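Local coordinates for protein R.Ecl18kI (Enterobacter cloacae, PDB 2GB7) that recognises the double-stranded DNA sequence 5'-CCNGG-3' as a type II restriction endonuclease, flipping nucleotides out of the helix, and cleaves before the first C, at the interface of chains A and B. Numbering follows the deposited sequence. Chains: chain A/B, R.Ecl18kI.

Contact 1: the interface of chains A and B. Residues chain A 98-99, 102-103, 105; chain B 69, 72-73, 76.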
loop_
_atom_site.group_PDB
_atom_site.type_symbol
_atom_site.label_atom_id
_atom_site.label_comp_id
_atom_site.label_asym_id
_atom_site.label_seq_id
_atom_site.Cartn_x
_atom_site.Cartn_y
_atom_site.Cartn_z
ATOM N N THR A 98 28.656 -9.511 -5.846
ATOM C CA THR A 98 27.929 -8.329 -5.383
ATOM C C THR A 98 27.881 -7.214 -6.431
ATOM O O THR A 98 27.106 -6.297 -6.288
ATOM C CB THR A 98 28.485 -7.729 -4.044
ATOM O OG1 THR A 98 29.806 -7.170 -4.242
ATOM C CG2 THR A 98 28.540 -8.785 -2.947
ATOM N N MET A 99 28.739 -7.299 -7.451
ATOM C CA MET A 99 28.787 -6.321 -8.543
ATOM C C MET A 99 27.975 -6.788 -9.745
ATOM O O MET A 99 27.306 -5.985 -10.403
ATOM C CB MET A 99 30.231 -6.071 -8.990
ATOM C CG MET A 99 31.149 -5.479 -7.940
ATOM S SD MET A 99 32.626 -4.742 -8.665
ATOM C CE MET A 99 31.984 -3.089 -8.953
ATOM N N PRO A 102 23.641 -7.521 -8.282
ATOM C CA PRO A 102 22.838 -6.891 -7.233
ATOM C C PRO A 102 21.370 -6.665 -7.638
ATOM O O PRO A 102 20.507 -6.419 -6.783
ATOM C CB PRO A 102 23.546 -5.551 -7.020
ATOM C CG PRO A 102 24.151 -5.257 -8.342
ATOM C CD PRO A 102 24.667 -6.591 -8.789
ATOM N N THR A 103 21.080 -6.760 -8.934
ATOM C CA THR A 103 19.695 -6.640 -9.396
ATOM C C THR A 103 18.890 -7.921 -9.180
ATOM O O THR A 103 17.765 -7.876 -8.647
ATOM C CB THR A 103 19.662 -6.260 -10.861
ATOM O OG1 THR A 103 20.187 -4.931 -10.994
ATOM C CG2 THR A 103 18.242 -6.316 -11.414
ATOM N N ILE A 105 19.694 -10.256 -7.121
ATOM C CA ILE A 105 19.577 -10.290 -5.644
ATOM C C ILE A 105 18.449 -9.412 -5.108
ATOM O O ILE A 105 17.555 -9.853 -4.353
ATOM C CB ILE A 105 20.919 -9.891 -4.969
ATOM C CG1 ILE A 105 22.066 -10.804 -5.428
ATOM C CG2 ILE A 105 20.784 -9.901 -3.456
ATOM C CD1 ILE A 105 23.437 -10.411 -4.883
ATOM N N LYS B 69 22.234 1.048 -7.807
ATOM C CA LYS B 69 22.976 -0.205 -8.027
ATOM C C LYS B 69 24.357 -0.160 -7.378
ATOM O O LYS B 69 24.770 -1.118 -6.689
ATOM C CB LYS B 69 23.086 -0.548 -9.520
ATOM C CG LYS B 69 23.584 -1.989 -9.785
ATOM C CD LYS B 69 24.018 -2.199 -11.218
ATOM C CE LYS B 69 22.829 -2.367 -12.171
ATOM N NZ LYS B 69 23.286 -2.687 -13.567
ATOM N N THR B 72 23.982 -0.298 -3.572
ATOM C CA THR B 72 23.702 -1.644 -3.094
ATOM C C THR B 72 25.005 -2.439 -3.007
ATOM O O THR B 72 25.316 -3.074 -1.987
ATOM C CB THR B 72 22.711 -2.317 -4.032
ATOM O OG1 THR B 72 21.514 -1.516 -4.080
ATOM C CG2 THR B 72 22.390 -3.745 -3.579
ATOM N N THR B 73 25.780 -2.385 -4.075
ATOM C CA THR B 73 27.075 -3.107 -4.081
ATOM C C THR B 73 27.971 -2.644 -2.934
ATOM O O THR B 73 28.610 -3.478 -2.251
ATOM C CB THR B 73 27.769 -2.896 -5.414
ATOM O OG1 THR B 73 26.967 -3.484 -6.447
ATOM C CG2 THR B 73 29.168 -3.524 -5.419
ATOM N N LEU B 76 26.708 -3.956 0.399
ATOM C CA LEU B 76 27.017 -5.375 0.530
ATOM C C LEU B 76 28.485 -5.615 0.862
ATOM O O LEU B 76 28.836 -6.608 1.498
ATOM C CB LEU B 76 26.651 -6.124 -0.752
ATOM C CG LEU B 76 25.161 -6.351 -1.015
ATOM C CD1 LEU B 76 24.925 -6.969 -2.403
ATOM C CD2 LEU B 76 24.542 -7.221 0.076
#
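The side-chain hydroxyl OG1 of B:Thr73 reaches across the interface of the two chains to the carbonyl O of A:Thr98, donating a hydrogen bond of 2.8 Å. It meets this carbonyl at a C=O...donor angle of 141°, tilted 26° from the carbonyl plane. The same OG1 lies 3.2 Å from the carbonyl O of B:Lys69, one turn earlier in its own helix, in a longer hydrogen bond. With one proton to share between two acceptors, the hydroxyl probably serves mainly the shorter bond. Threonine suits the place because its other branch is apolar: with CG2 anti to the backbone N (OG1 at chi1 -64°), the methyl packs against CG of A:Met99, whose side chain crosses it at about a right angle. Next to the hydroxyl, the ring of A:Pro102 borders the contact at the start of helix 102-134. Its CG sits 3.6 Å from CG of B:Lys69, using the aliphatic stem of the lysine as an apolar surface, while the lysine chain bends at chi3 and carries CE toward A:Thr103. B:Thr72 adds its methyl CG2 against CB of the same proline. On the far side of the hydrogen bond, A:Thr98 and B:Leu76 lie alongside one another pointing opposite ways. The threonine here turns its methyl to the leucine, and CG2 of A:Thr98 rests 3.9 Å from CB of B:Leu76.

Contact 2: the interface of chains A and B. Residues chain A 85, 87-88, 90, 93-94; chain B 89-91, 93-94.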
loop_
_atom_site.group_PDB
_atom_site.type_symbol
_atom_site.label_atom_id
_atom_site.label_comp_id
_atom_site.label_asym_id
_atom_site.label_seq_id
_atom_site.Cartn_x
_atom_site.Cartn_y
_atom_site.Cartn_z
ATOM N N ILE A 85 34.106 -17.717 -12.147
ATOM C CA ILE A 85 34.776 -17.418 -10.884
ATOM C C ILE A 85 35.963 -18.314 -10.593
ATOM O O ILE A 85 36.691 -18.065 -9.630
ATOM C CB ILE A 85 33.783 -17.470 -9.692
ATOM C CG1 ILE A 85 33.346 -18.927 -9.430
ATOM C CG2 ILE A 85 32.626 -16.533 -9.964
ATOM C CD1 ILE A 85 32.402 -19.114 -8.256
ATOM N N ASP A 87 39.368 -19.753 -10.292
ATOM C CA ASP A 87 40.689 -19.100 -10.230
ATOM C C ASP A 87 40.620 -17.627 -9.812
ATOM O O ASP A 87 41.639 -16.931 -9.835
ATOM C CB ASP A 87 41.494 -19.264 -11.537
ATOM C CG ASP A 87 41.848 -20.711 -11.833
ATOM N N MET A 88 39.432 -17.152 -9.439
ATOM C CA MET A 88 39.321 -15.899 -8.706
ATOM C C MET A 88 39.738 -16.133 -7.256
ATOM O O MET A 88 39.643 -17.271 -6.742
ATOM C CB MET A 88 37.887 -15.358 -8.729
ATOM C CG MET A 88 37.553 -14.461 -9.917
ATOM S SD MET A 88 35.949 -13.729 -9.627
ATOM C CE MET A 88 35.574 -12.866 -11.174
ATOM N N PRO A 90 38.831 -15.769 -3.384
ATOM C CA PRO A 90 37.516 -15.887 -2.737
ATOM C C PRO A 90 36.884 -14.525 -2.444
ATOM O O PRO A 90 35.664 -14.358 -2.601
ATOM C CB PRO A 90 37.829 -16.618 -1.431
ATOM C CG PRO A 90 39.134 -17.268 -1.637
ATOM C CD PRO A 90 39.889 -16.441 -2.610
ATOM N N ALA A 93 35.828 -13.191 -5.849
ATOM C CA ALA A 93 34.587 -13.909 -6.176
ATOM C C ALA A 93 33.325 -13.308 -5.526
ATOM O O ALA A 93 32.298 -13.103 -6.213
ATOM C CB ALA A 93 34.739 -15.388 -5.835
ATOM N N ILE A 94 33.381 -12.969 -4.237
ATOM C CA ILE A 94 32.219 -12.348 -3.590
ATOM C C ILE A 94 31.977 -10.932 -4.110
ATOM O O ILE A 94 30.864 -10.611 -4.512
ATOM C CB ILE A 94 32.277 -12.376 -2.047
ATOM C CG1 ILE A 94 32.252 -13.834 -1.572
ATOM C CG2 ILE A 94 31.133 -11.542 -1.448
ATOM C CD1 ILE A 94 32.466 -14.032 -0.089
ATOM N N SER B 89 37.347 -22.063 -1.651
ATOM C CA SER B 89 37.302 -21.872 -3.094
ATOM C C SER B 89 36.430 -20.649 -3.355
ATOM O O SER B 89 35.617 -20.293 -2.511
ATOM C CB SER B 89 36.679 -23.085 -3.780
ATOM O OG SER B 89 35.314 -23.252 -3.359
ATOM N N PRO B 90 36.624 -19.985 -4.504
ATOM C CA PRO B 90 35.694 -18.904 -4.866
ATOM C C PRO B 90 34.218 -19.326 -4.858
ATOM O O PRO B 90 33.342 -18.527 -4.465
ATOM C CB PRO B 90 36.140 -18.515 -6.284
ATOM C CG PRO B 90 37.103 -19.562 -6.724
ATOM C CD PRO B 90 37.700 -20.138 -5.493
ATOM N N TYR B 91 33.943 -20.558 -5.287
ATOM C CA TYR B 91 32.575 -21.074 -5.290
ATOM C C TYR B 91 32.009 -21.206 -3.875
ATOM O O TYR B 91 30.874 -20.792 -3.612
ATOM C CB TYR B 91 32.473 -22.415 -6.032
ATOM C CG TYR B 91 31.056 -22.939 -6.054
ATOM C CD1 TYR B 91 30.170 -22.547 -7.054
ATOM C CD2 TYR B 91 30.590 -23.809 -5.059
ATOM C CE1 TYR B 91 28.862 -23.005 -7.075
ATOM C CE2 TYR B 91 29.272 -24.266 -5.067
ATOM C CZ TYR B 91 28.422 -23.860 -6.082
ATOM O OH TYR B 91 27.122 -24.301 -6.111
ATOM N N ALA B 93 33.122 -19.623 -1.301
ATOM C CA ALA B 93 33.107 -18.275 -0.745
ATOM C C ALA B 93 31.731 -17.627 -0.987
ATOM O O ALA B 93 31.069 -17.154 -0.051
ATOM C CB ALA B 93 34.198 -17.443 -1.371
ATOM N N ILE B 94 31.306 -17.623 -2.250
ATOM C CA ILE B 94 29.996 -17.098 -2.622
ATOM C C ILE B 94 28.887 -17.876 -1.923
ATOM O O ILE B 94 27.988 -17.279 -1.320
ATOM C CB ILE B 94 29.785 -17.113 -4.153
ATOM C CG1 ILE B 94 30.752 -16.134 -4.821
ATOM C CG2 ILE B 94 28.322 -16.773 -4.501
ATOM C CD1 ILE B 94 31.135 -16.511 -6.234
#
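A:Ile85 and B:Ile94 meet end on, their terminal CD1 methyls 3.5 Å apart. The CG1 branch of A:Ile85 lies between its backbone N and carbonyl carbon (chi1 70°), a position that aims CD1 at chain B, where it also touches CA of B:Tyr91 at 3.6 Å. The methyl meets CA, with CB close by, while the tyrosine ring extends away from it. Beside this pair, the ring of B:Pro90 wedges into chain A. Its CG lies against the carbonyl O atoms of A:Ile85 and A:Met88, while its CB presses on CB of A:Ala93 at 3.5 Å, a snug fit. Proline suits the first turn of helix 90-100, where its missing N-H costs no helical bond, and alanine is small enough for the helices to come close. The reciprocal pair, A:Pro90 CB and B:Ala93 CB, stands at 3.7 Å. A:Ile94 lays CD1 over the backbone carbonyl O of B:Ala93 at 3.4 Å, just as B:Ile94 lays CG1 and CD1 over the carbonyl of A:Ala93. No polar bond crosses this patch; shape and apolar packing join helix 90-100 and helix 82-85 of one copy to helix 90-100 of the other, and probably help pair the subunits.

Contact 3: the interface of chains A and B. Residues chain A 189-190, 193-194, 220; chain B 190-191, 193-195.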
loop_
_atom_site.group_PDB
_atom_site.type_symbol
_atom_site.label_atom_id
_atom_site.label_comp_id
_atom_site.label_asym_id
_atom_site.label_seq_id
_atom_site.Cartn_x
_atom_site.Cartn_y
_atom_site.Cartn_z
ATOM N N TRP A 189 -6.216 2.288 6.030
ATOM C CA TRP A 189 -7.520 2.299 6.665
ATOM C C TRP A 189 -8.566 3.113 5.917
ATOM O O TRP A 189 -9.762 2.844 6.021
ATOM C CB TRP A 189 -7.410 2.813 8.097
ATOM C CG TRP A 189 -6.885 4.199 8.203
ATOM C CD1 TRP A 189 -5.595 4.558 8.461
ATOM C CD2 TRP A 189 -7.625 5.423 8.084
ATOM N NE1 TRP A 189 -5.479 5.935 8.483
ATOM C CE2 TRP A 189 -6.708 6.483 8.269
ATOM C CE3 TRP A 189 -8.965 5.728 7.826
ATOM C CZ2 TRP A 189 -7.086 7.828 8.186
ATOM C CZ3 TRP A 189 -9.337 7.076 7.740
ATOM C CH2 TRP A 189 -8.408 8.094 7.944
ATOM N N GLN A 190 -8.097 4.071 5.129
ATOM C CA GLN A 190 -9.009 4.941 4.364
ATOM C C GLN A 190 -9.850 4.152 3.347
ATOM O O GLN A 190 -10.915 4.600 2.935
ATOM C CB GLN A 190 -8.222 6.051 3.663
ATOM C CG GLN A 190 -7.542 7.014 4.649
ATOM C CD GLN A 190 -6.485 7.861 3.991
ATOM O OE1 GLN A 190 -5.902 8.740 4.617
ATOM N NE2 GLN A 190 -6.252 7.626 2.722
ATOM N N PRO A 193 -13.736 3.082 5.075
ATOM C CA PRO A 193 -14.913 3.952 4.940
ATOM C C PRO A 193 -15.401 4.039 3.503
ATOM O O PRO A 193 -16.596 4.187 3.259
ATOM C CB PRO A 193 -14.386 5.318 5.408
ATOM C CG PRO A 193 -13.336 4.956 6.403
ATOM C CD PRO A 193 -12.639 3.798 5.750
ATOM N N GLU A 194 -14.493 3.975 2.526
ATOM C CA GLU A 194 -14.923 3.990 1.147
ATOM C C GLU A 194 -15.883 2.849 0.840
ATOM O O GLU A 194 -16.918 3.063 0.195
ATOM C CB GLU A 194 -13.730 3.982 0.193
ATOM C CG GLU A 194 -14.137 4.149 -1.271
ATOM C CD GLU A 194 -14.572 2.860 -1.938
ATOM O OE1 GLU A 194 -14.099 1.775 -1.513
ATOM O OE2 GLU A 194 -15.353 2.939 -2.920
ATOM N N ILE A 220 -11.984 9.413 12.749
ATOM C CA ILE A 220 -12.499 9.427 11.369
ATOM C C ILE A 220 -13.198 8.095 11.082
ATOM O O ILE A 220 -14.289 8.057 10.533
ATOM C CB ILE A 220 -11.356 9.706 10.373
ATOM C CG1 ILE A 220 -10.852 11.126 10.547
ATOM C CG2 ILE A 220 -11.747 9.368 8.922
ATOM C CD1 ILE A 220 -9.575 11.429 9.743
ATOM N N GLN B 190 -9.181 3.526 -3.539
ATOM C CA GLN B 190 -10.290 3.598 -2.597
ATOM C C GLN B 190 -10.065 4.691 -1.561
ATOM O O GLN B 190 -11.037 5.197 -0.975
ATOM C CB GLN B 190 -10.470 2.229 -1.930
ATOM C CG GLN B 190 -10.961 1.142 -2.935
ATOM C CD GLN B 190 -10.861 -0.295 -2.391
ATOM O OE1 GLN B 190 -10.377 -0.514 -1.288
ATOM N NE2 GLN B 190 -11.225 -1.272 -3.219
ATOM N N GLU B 191 -8.798 5.083 -1.342
ATOM C CA GLU B 191 -8.484 6.163 -0.384
ATOM C C GLU B 191 -9.059 7.490 -0.849
ATOM O O GLU B 191 -9.340 8.368 -0.033
ATOM C CB GLU B 191 -6.973 6.294 -0.220
ATOM C CG GLU B 191 -6.347 4.979 0.339
ATOM C CD GLU B 191 -4.825 4.970 0.305
ATOM O OE1 GLU B 191 -4.239 5.966 -0.206
ATOM O OE2 GLU B 191 -4.212 3.937 0.765
ATOM N N PRO B 193 -11.984 8.422 -2.777
ATOM C CA PRO B 193 -13.368 8.728 -2.394
ATOM C C PRO B 193 -13.519 8.929 -0.893
ATOM O O PRO B 193 -14.315 9.728 -0.455
ATOM C CB PRO B 193 -14.137 7.477 -2.837
ATOM C CG PRO B 193 -13.415 6.975 -3.996
ATOM C CD PRO B 193 -11.947 7.147 -3.514
ATOM N N GLU B 194 -12.742 8.208 -0.090
ATOM C CA GLU B 194 -12.838 8.425 1.346
ATOM C C GLU B 194 -12.514 9.866 1.697
ATOM O O GLU B 194 -13.252 10.506 2.462
ATOM C CB GLU B 194 -11.926 7.432 2.103
ATOM C CG GLU B 194 -12.069 7.611 3.625
ATOM C CD GLU B 194 -11.266 8.743 4.217
ATOM O OE1 GLU B 194 -10.191 9.100 3.672
ATOM O OE2 GLU B 194 -11.704 9.259 5.289
ATOM N N GLU B 195 -11.463 10.413 1.099
ATOM C CA GLU B 195 -11.074 11.779 1.395
ATOM C C GLU B 195 -12.032 12.797 0.778
ATOM O O GLU B 195 -12.371 13.779 1.430
ATOM C CB GLU B 195 -9.621 12.039 1.007
ATOM C CG GLU B 195 -8.684 11.321 1.984
ATOM C CD GLU B 195 -8.798 11.932 3.385
ATOM O OE1 GLU B 195 -8.371 13.093 3.553
ATOM O OE2 GLU B 195 -9.331 11.284 4.310
#
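In both chains a short 3-10 turn, 188-190, runs into helix 191-199; at this junction the carbonyl O of A:Gln190 faces B:Glu194, and that of B:Gln190 faces A:Glu194. B:Glu194 approaches with its aliphatic part: CG is 3.3 Å from the O of A:Gln190 and 3.7 Å from CB of A:Pro193. Its CG stands anti to the backbone N (chi1 -177°), and the chain then bends at chi2, swinging the carboxylate over the stem of A:Gln190. The two side chains cross at about a right angle, with amide and carboxylate planes 20° apart, and OE1 of B:Glu194 comes 3.5 Å from CG of A:Gln190. The other oxygen, OE2, faces CG2 of A:Ile220 at 3.6 Å. Glutamate works here because its methylenes pack on proline and backbone while the carboxylate lies against the A:Gln190 stem and A:Ile220; proline offers a rigid apolar surface in the first helical turn. A:Gln190 is extended, and its NE2 lies 3.3 Å from CB of B:Glu191, a packing contact, with amide and carboxylate planes 88° apart. On its own side, CG of A:Gln190 lies 3.4 Å above one face of the A:Trp189 ring, toward the rim, which probably steadies the glutamine stem. By the two-fold symmetry A:Glu194 CG meets B:Pro193 CB at 3.7 Å. No hydrogen bond or salt bridge joins the chains here. The patch brings the starts of the two copies of helix 191-199 together, with A:Ile220 contributed by helix 215-223.

Contact 1 and contact 2 are neighbours, their C-alpha centres about 16 Å apart, and they share helix 90-100: its start packs in contact 2 and its end supplies A:Thr98 and A:Met99 to contact 1. Contact 3 stands well away, about 39 Å from contact 1 and 53 Å from contact 2, and is built from the 188-199 region and helix 215-223 instead. These patches lie in two widely separated regions of the interface, with helices 49-77 (chain B), 90-100 and 102-134 at one end and helix 191-199 at the other. Such a spacing probably fixes the relative placement of the subunits on their DNA site.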